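Local coordinates for monoacylglycerol lipase (Palaeococcus ferrophilus, PDB 6QE2), which hydrolyses monoacylglycerols to glycerol and fatty acids, probably by the serine mechanism of alpha/beta-hydrolases, at residues 156-161 with 235-240; 194-199 with 250-255; 213-216 with 222-225. All coordinates share one frame; numbering follows the deposited sequence.

Interaction 1: residues 156-161 with 235-240; sequences VKRYIE and IFEDPE
Arg158 and Glu237 make this contact alone, through one charged hydrogen bond at the protein surface. Arg158 NH2 donates to Glu237 OE1 over a short 2.5 Å, nearly straight at 169°. The oxygen lies at the edge of the guanidinium, in its plane, whereas the donor meets the syn side of the carboxylate somewhat out of the carboxylate plane; the two flat groups are turned 42° apart. A bend at chi3 (-76°) carries the guanidinium out from helix 153-161, and Glu237 reaches over with its chain extended beyond CG. Glu237 OE2 has a long, weak ion pair with Arg28. With an alanine here in place of Glu237, the Arg158 guanidinium would probably lose its carboxylate partner and be free to turn.

Within the helix, Lys157 NZ pairs with Glu161 OE2 (2.6 Å) one turn on. Arg151, from outside both segments, forms salt bridges with Asp238 and Glu240. Backbone bonding closes a type I turn from Ile235 to Asp238, while Glu237 O accepts from Asn152. The arrangement is consistent with a cap helix tied to a loop of the hydrolase core by surface charge.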
# COMPACT_ATOMS: atom_id res chain seq x y z
N VAL A 156 -3.57 -17.90 -0.03
CA VAL A 156 -4.25 -17.65 1.23
C VAL A 156 -3.60 -18.47 2.32
O VAL A 156 -3.34 -17.97 3.40
CB VAL A 156 -5.73 -18.02 1.15
CG1 VAL A 156 -6.35 -17.97 2.53
CG2 VAL A 156 -6.45 -17.09 0.20
N LYS A 157 -3.31 -19.72 2.01
CA LYS A 157 -2.67 -20.61 2.97
C LYS A 157 -1.29 -20.08 3.37
O LYS A 157 -0.93 -20.12 4.53
CB LYS A 157 -2.56 -22.01 2.37
CG LYS A 157 -1.74 -22.98 3.19
CD LYS A 157 -1.88 -24.38 2.63
CE LYS A 157 -0.64 -25.19 2.92
NZ LYS A 157 -0.67 -25.70 4.32
N ARG A 158 -0.53 -19.59 2.40
CA ARG A 158 0.79 -19.06 2.69
C ARG A 158 0.70 -17.87 3.64
O ARG A 158 1.50 -17.74 4.55
CB ARG A 158 1.48 -18.64 1.40
CG ARG A 158 2.07 -19.79 0.62
CD ARG A 158 3.11 -19.32 -0.36
NE ARG A 158 2.52 -18.70 -1.53
CZ ARG A 158 1.95 -19.37 -2.52
NH1 ARG A 158 1.89 -20.69 -2.48
NH2 ARG A 158 1.45 -18.72 -3.56
N TYR A 159 -0.27 -17.00 3.41
CA TYR A 159 -0.47 -15.82 4.23
C TYR A 159 -0.75 -16.22 5.66
O TYR A 159 -0.20 -15.68 6.59
CB TYR A 159 -1.65 -15.02 3.69
CG TYR A 159 -1.95 -13.72 4.39
CD1 TYR A 159 -1.35 -12.54 4.01
CD2 TYR A 159 -2.88 -13.67 5.41
CE1 TYR A 159 -1.64 -11.35 4.63
CE2 TYR A 159 -3.18 -12.48 6.04
CZ TYR A 159 -2.56 -11.32 5.64
OH TYR A 159 -2.85 -10.14 6.27
N ILE A 160 -1.62 -17.20 5.81
CA ILE A 160 -2.00 -17.69 7.12
C ILE A 160 -0.84 -18.32 7.85
O ILE A 160 -0.71 -18.17 9.05
CB ILE A 160 -3.13 -18.73 7.00
CG1 ILE A 160 -4.43 -18.04 6.65
CG2 ILE A 160 -3.27 -19.51 8.29
CD1 ILE A 160 -5.42 -18.94 5.96
N GLU A 161 0.02 -19.02 7.12
CA GLU A 161 1.15 -19.70 7.73
C GLU A 161 2.40 -18.86 7.88
O GLU A 161 3.34 -19.26 8.54
CB GLU A 161 1.45 -20.96 6.95
CG GLU A 161 0.32 -21.97 7.02
CD GLU A 161 0.53 -23.13 6.09
OE1 GLU A 161 1.34 -23.01 5.16
OE2 GLU A 161 -0.12 -24.17 6.30
N ILE A 235 -4.19 -9.05 -6.06
CA ILE A 235 -4.12 -9.50 -7.44
C ILE A 235 -2.81 -10.21 -7.74
O ILE A 235 -2.72 -10.92 -8.75
CB ILE A 235 -4.35 -8.32 -8.40
CG1 ILE A 235 -5.53 -7.47 -7.92
CG2 ILE A 235 -4.64 -8.79 -9.82
CD1 ILE A 235 -5.64 -6.12 -8.60
N PHE A 236 -1.80 -10.07 -6.86
CA PHE A 236 -0.43 -10.52 -7.13
C PHE A 236 -0.36 -11.99 -7.50
O PHE A 236 0.44 -12.38 -8.36
CB PHE A 236 0.46 -10.27 -5.91
CG PHE A 236 0.56 -8.84 -5.50
CD1 PHE A 236 -0.36 -8.29 -4.63
CD2 PHE A 236 1.59 -8.04 -5.98
CE1 PHE A 236 -0.27 -6.96 -4.25
CE2 PHE A 236 1.69 -6.72 -5.60
CZ PHE A 236 0.75 -6.17 -4.73
N GLU A 237 -1.11 -12.81 -6.77
CA GLU A 237 -1.11 -14.25 -6.98
C GLU A 237 -2.40 -14.79 -7.60
O GLU A 237 -2.63 -16.00 -7.57
CB GLU A 237 -0.78 -14.97 -5.68
CG GLU A 237 0.39 -14.35 -4.93
CD GLU A 237 0.79 -15.14 -3.70
OE1 GLU A 237 1.38 -16.22 -3.86
OE2 GLU A 237 0.53 -14.67 -2.58
N ASP A 238 -3.24 -13.91 -8.13
CA ASP A 238 -4.50 -14.35 -8.72
C ASP A 238 -4.16 -15.27 -9.88
O ASP A 238 -3.29 -14.97 -10.69
CB ASP A 238 -5.28 -13.14 -9.23
CG ASP A 238 -6.70 -13.49 -9.62
OD1 ASP A 238 -6.97 -13.66 -10.82
OD2 ASP A 238 -7.55 -13.60 -8.71
N PRO A 239 -4.94 -16.38 -10.00
CA PRO A 239 -4.72 -17.36 -11.07
C PRO A 239 -4.92 -16.78 -12.44
O PRO A 239 -4.11 -17.02 -13.34
CB PRO A 239 -5.78 -18.45 -10.76
CG PRO A 239 -6.10 -18.26 -9.25
CD PRO A 239 -6.09 -16.77 -9.13
N GLU A 240 -5.93 -15.94 -12.59
CA GLU A 240 -6.22 -15.35 -13.89
C GLU A 240 -5.35 -14.14 -14.17
O GLU A 240 -4.87 -13.97 -15.30
CB GLU A 240 -7.70 -14.97 -13.95
CG GLU A 240 -8.11 -14.32 -15.24
CD GLU A 240 -9.59 -14.03 -15.31
OE1 GLU A 240 -10.32 -14.28 -14.30
OE2 GLU A 240 -10.04 -13.53 -16.37

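Interaction 2: residues 194-199 with 250-255; sequences PVLLLV and VEWLVS
Trp252 of helix 242-256 packs against Pro194, Val195 and Leu196 where strand 195-200 begins, a buried, largely apolar helix-on-sheet contact joined by one water bridge. Leu196 supplies the face contact. Its CB stands over the five-membered ring, 3.7 Å from the centroid and only 12° off the normal, a CH-pi contact, and its CD2 reaches Trp252 CG at 3.6 Å over the same face. Leu196 and Trp252 lie alongside one another, pointing opposite ways. CG of Trp252 lies anti to the backbone N (chi1 -171°), which points the indole from the helix toward Pro194 and Leu196.

The far end of the indole meets Pro194. Pro194 CB approaches Trp252 CZ2 at 3.7 Å, and the carbonyl Pro194 O lies at the ring edge, 3.6 Å from Trp252 CH2. The indole N-H, the one polar group of the ring, is satisfied by a water in the ring plane: Trp252 NE1 donates to it at 2.9 Å, and the water donates in turn to Val195 O at 2.7 Å. This bridge, together with the ring contacts, probably limits the swing of the indole. His256, one turn on, stacks on the Trp252 ring and donates from ND1 to Trp252 O, while Ser255 OG donates to the same carbonyl at 3.0 Å.

Farther along the strand, Leu198 meets Phe245 and Ile249 of the same helix, and Trp252 also touches Val108 of the adjoining strand 106-110. A C-terminal helix lying alongside the parallel sheet, running opposite to strand 195-200, fits the alpha/beta-hydrolase fold.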
# COMPACT_ATOMS: atom_id res chain seq x y z
N PRO A 194 2.54 11.44 -12.03
CA PRO A 194 1.65 10.46 -12.67
C PRO A 194 1.18 9.38 -11.70
O PRO A 194 1.90 9.00 -10.78
CB PRO A 194 2.53 9.87 -13.78
CG PRO A 194 3.52 10.93 -14.08
CD PRO A 194 3.82 11.57 -12.75
N VAL A 195 -0.03 8.88 -11.94
CA VAL A 195 -0.71 7.96 -11.04
C VAL A 195 -1.16 6.73 -11.81
O VAL A 195 -1.71 6.83 -12.91
CB VAL A 195 -1.93 8.63 -10.36
CG1 VAL A 195 -2.75 7.60 -9.57
CG2 VAL A 195 -1.49 9.78 -9.48
N LEU A 196 -0.96 5.55 -11.21
CA LEU A 196 -1.55 4.30 -11.68
C LEU A 196 -2.26 3.64 -10.51
O LEU A 196 -1.64 3.39 -9.46
CB LEU A 196 -0.49 3.37 -12.27
CG LEU A 196 -0.94 1.94 -12.60
CD1 LEU A 196 -2.03 1.93 -13.69
CD2 LEU A 196 0.26 1.09 -13.03
N LEU A 197 -3.55 3.36 -10.67
CA LEU A 197 -4.34 2.63 -9.68
C LEU A 197 -4.72 1.27 -10.25
O LEU A 197 -5.16 1.18 -11.40
CB LEU A 197 -5.61 3.42 -9.32
CG LEU A 197 -5.38 4.87 -8.89
CD1 LEU A 197 -6.72 5.56 -8.72
CD2 LEU A 197 -4.60 4.93 -7.59
N LEU A 198 -4.57 0.22 -9.45
CA LEU A 198 -4.90 -1.14 -9.86
C LEU A 198 -5.86 -1.75 -8.85
O LEU A 198 -5.57 -1.77 -7.65
CB LEU A 198 -3.65 -2.02 -9.98
CG LEU A 198 -2.48 -1.50 -10.81
CD1 LEU A 198 -1.31 -1.24 -9.88
CD2 LEU A 198 -2.09 -2.48 -11.89
N VAL A 199 -7.02 -2.24 -9.32
CA VAL A 199 -8.03 -2.79 -8.44
C VAL A 199 -8.59 -4.09 -9.00
O VAL A 199 -8.63 -4.30 -10.22
CB VAL A 199 -9.19 -1.79 -8.20
CG1 VAL A 199 -8.67 -0.55 -7.49
CG2 VAL A 199 -9.85 -1.42 -9.51
N VAL A 250 5.18 -3.08 -14.22
CA VAL A 250 6.50 -2.89 -14.81
C VAL A 250 6.44 -2.03 -16.06
O VAL A 250 7.21 -1.11 -16.22
CB VAL A 250 7.19 -4.22 -15.12
CG1 VAL A 250 8.54 -3.97 -15.76
CG2 VAL A 250 7.37 -5.03 -13.85
N GLU A 251 5.51 -2.34 -16.95
CA GLU A 251 5.39 -1.56 -18.18
C GLU A 251 5.12 -0.09 -17.89
O GLU A 251 5.70 0.79 -18.54
CB GLU A 251 4.29 -2.14 -19.08
CG GLU A 251 4.68 -3.45 -19.75
CD GLU A 251 3.63 -3.95 -20.73
OE1 GLU A 251 2.60 -3.27 -20.92
OE2 GLU A 251 3.85 -5.03 -21.32
N TRP A 252 4.24 0.20 -16.92
CA TRP A 252 3.95 1.59 -16.59
C TRP A 252 5.20 2.29 -16.05
O TRP A 252 5.50 3.43 -16.43
CB TRP A 252 2.81 1.64 -15.56
CG TRP A 252 2.26 3.02 -15.28
CD1 TRP A 252 1.19 3.60 -15.88
CD2 TRP A 252 2.73 3.95 -14.30
NE1 TRP A 252 0.96 4.85 -15.35
CE2 TRP A 252 1.90 5.09 -14.37
CE3 TRP A 252 3.79 3.95 -13.37
CZ2 TRP A 252 2.08 6.21 -13.56
CZ3 TRP A 252 3.96 5.05 -12.56
CH2 TRP A 252 3.11 6.17 -12.66
N LEU A 253 5.95 1.61 -15.18
CA LEU A 253 7.15 2.22 -14.62
C LEU A 253 8.21 2.43 -15.71
O LEU A 253 8.85 3.48 -15.75
CB LEU A 253 7.69 1.36 -13.49
CG LEU A 253 6.80 1.45 -12.24
CD1 LEU A 253 7.15 0.34 -11.26
CD2 LEU A 253 6.95 2.82 -11.58
N VAL A 254 8.38 1.44 -16.59
CA VAL A 254 9.33 1.58 -17.69
C VAL A 254 8.94 2.76 -18.58
O VAL A 254 9.79 3.59 -18.94
CB VAL A 254 9.40 0.27 -18.50
CG1 VAL A 254 10.10 0.49 -19.83
CG2 VAL A 254 10.13 -0.81 -17.70
N SER A 255 7.66 2.87 -18.93
CA SER A 255 7.24 3.94 -19.81
C SER A 255 7.37 5.32 -19.16
O SER A 255 7.45 6.32 -19.88
CB SER A 255 5.80 3.72 -20.28
OG SER A 255 4.86 3.99 -19.26
O HOH W 1 -0.87 7.13 -15.51

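Interaction 3: residues 213-216 with 222-225; sequences RLFE and DKTI
Lys223, at the start of strand 223-228, passes over one face of the Phe215 ring of helix 209-217 and ends on that residue's own carbonyl. Its CB lies 4.0 Å from Phe215 CE1. CG, set between the backbone N and the carbonyl carbon (chi1 57°), comes closer to the same CE1, at 3.7 Å. From there the chain is fully extended, crossing the phenylalanine side chain at about a right angle. CD already nears the backbone, 3.5 Å from Phe215 O, and CE sits over the ring face, 4.1 Å from its centroid, in a CH-pi contact displaced toward the rim.

The tip serves two purposes. Lys223 NZ donates to Phe215 O at 2.7 Å, with a C=O...N angle of 153° and the donor tilted 22° from the carbonyl plane, and it also lies 4.7 Å from the Phe215 ring centroid as a cation-pi partner. A second bond goes to Leu218 O, so the ammonium gathers two carbonyls at the end of helix 209-217, where its positive charge would probably offset the helix dipole.

The opposite face of the ring belongs to Ile225, whose CG2 is 3.7 Å from the centroid. The ring is thus held between Lys223 and Ile225, alternate residues of one strand, with Thr224 N at its edge. On the helix, Arg213 NH2 bridges to Glu216 OE1 at 2.6 Å.

The contact packs the helix of the beta-alpha-beta unit 195-200, 209-217, 223-228 against its second strand. Strand 223-228 is the outermost on this side of the sheet: Thr224 bonds through its backbone to strand 195-200, Ile225 also touches Ser211 and Arg212, and Leu214 packs on Leu114 and Ala188.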
# COMPACT_ATOMS: atom_id res chain seq x y z
N ARG A 213 -13.52 6.67 -7.50
CA ARG A 213 -13.79 8.04 -7.10
C ARG A 213 -12.52 8.88 -7.11
O ARG A 213 -12.51 10.00 -7.55
CB ARG A 213 -14.41 8.13 -5.72
CG ARG A 213 -15.77 7.48 -5.57
CD ARG A 213 -16.83 8.13 -6.44
NE ARG A 213 -17.01 7.37 -7.66
CZ ARG A 213 -16.85 7.87 -8.87
NH1 ARG A 213 -17.01 7.09 -9.93
NH2 ARG A 213 -16.53 9.14 -9.02
N LEU A 214 -11.43 8.30 -6.63
CA LEU A 214 -10.16 9.01 -6.58
C LEU A 214 -9.69 9.38 -7.98
O LEU A 214 -9.21 10.47 -8.20
CB LEU A 214 -9.08 8.19 -5.88
CG LEU A 214 -7.75 8.94 -5.79
CD1 LEU A 214 -7.87 10.11 -4.84
CD2 LEU A 214 -6.64 8.02 -5.34
N PHE A 215 -9.88 8.48 -8.93
CA PHE A 215 -9.45 8.72 -10.29
C PHE A 215 -10.14 9.96 -10.84
O PHE A 215 -9.51 10.81 -11.44
CB PHE A 215 -9.80 7.50 -11.13
CG PHE A 215 -9.41 7.62 -12.57
CD1 PHE A 215 -8.13 7.33 -12.97
CD2 PHE A 215 -10.33 8.02 -13.52
CE1 PHE A 215 -7.77 7.43 -14.28
CE2 PHE A 215 -9.97 8.12 -14.84
CZ PHE A 215 -8.68 7.83 -15.22
N GLU A 216 -11.44 10.07 -10.62
CA GLU A 216 -12.21 11.23 -11.05
C GLU A 216 -11.85 12.50 -10.27
O GLU A 216 -11.97 13.59 -10.78
CB GLU A 216 -13.70 10.90 -11.04
CG GLU A 216 -13.93 9.54 -11.66
CD GLU A 216 -15.33 9.28 -12.15
OE1 GLU A 216 -16.29 9.73 -11.51
OE2 GLU A 216 -15.46 8.60 -13.18
N ASP A 222 -1.86 12.73 -16.35
CA ASP A 222 -1.31 11.39 -16.54
C ASP A 222 -1.78 10.51 -15.39
O ASP A 222 -1.05 10.23 -14.43
CB ASP A 222 0.21 11.44 -16.65
CG ASP A 222 0.82 10.12 -17.10
OD1 ASP A 222 0.09 9.12 -17.21
OD2 ASP A 222 2.04 10.10 -17.36
N LYS A 223 -3.04 10.10 -15.47
CA LYS A 223 -3.64 9.19 -14.50
C LYS A 223 -4.25 8.00 -15.22
O LYS A 223 -4.79 8.13 -16.32
CB LYS A 223 -4.70 9.90 -13.65
CG LYS A 223 -5.81 10.53 -14.48
CD LYS A 223 -6.82 11.24 -13.60
CE LYS A 223 -8.04 11.65 -14.41
NZ LYS A 223 -9.03 12.39 -13.58
N THR A 224 -4.15 6.83 -14.60
CA THR A 224 -4.61 5.57 -15.17
C THR A 224 -5.22 4.71 -14.08
O THR A 224 -4.69 4.65 -12.97
CB THR A 224 -3.45 4.82 -15.85
OG1 THR A 224 -2.88 5.64 -16.87
CG2 THR A 224 -3.92 3.51 -16.47
N ILE A 225 -6.35 4.08 -14.38
CA ILE A 225 -6.93 3.08 -13.48
C ILE A 225 -7.15 1.80 -14.27
O ILE A 225 -7.68 1.82 -15.38
CB ILE A 225 -8.24 3.58 -12.83
CG1 ILE A 225 -8.81 2.50 -11.91
CG2 ILE A 225 -9.26 4.02 -13.89
CD1 ILE A 225 -9.88 3.02 -10.97

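Overall arrangement
Interactions 2 and 3 are neighbours, their centres 12 Å apart, and share the sheet: strands 195-200 and 223-228 probably hydrogen-bond through Leu197 N to Thr224 O (2.9 Å) and Val195 O to Thr224 N. Trp252 and Phe215 pack on opposite faces of these strands, sandwiching them between helices 242-256 and 209-217. Interaction 1 lies farther off, 22 Å from interaction 2 and 27 Å from interaction 3 between centres, but Ile235 CD1 touches Val199 C at 3.6 Å. Segment 235-240 follows His233 and segment 194-199 precedes Asp203, both of the probable Ser87-His233-Asp203 triad. Glu237's side chain lies about 9 Å from a bound glycerol, probably from the crystallisation liquor; Tyr159 OH hydrogen-bonds to a glycerol.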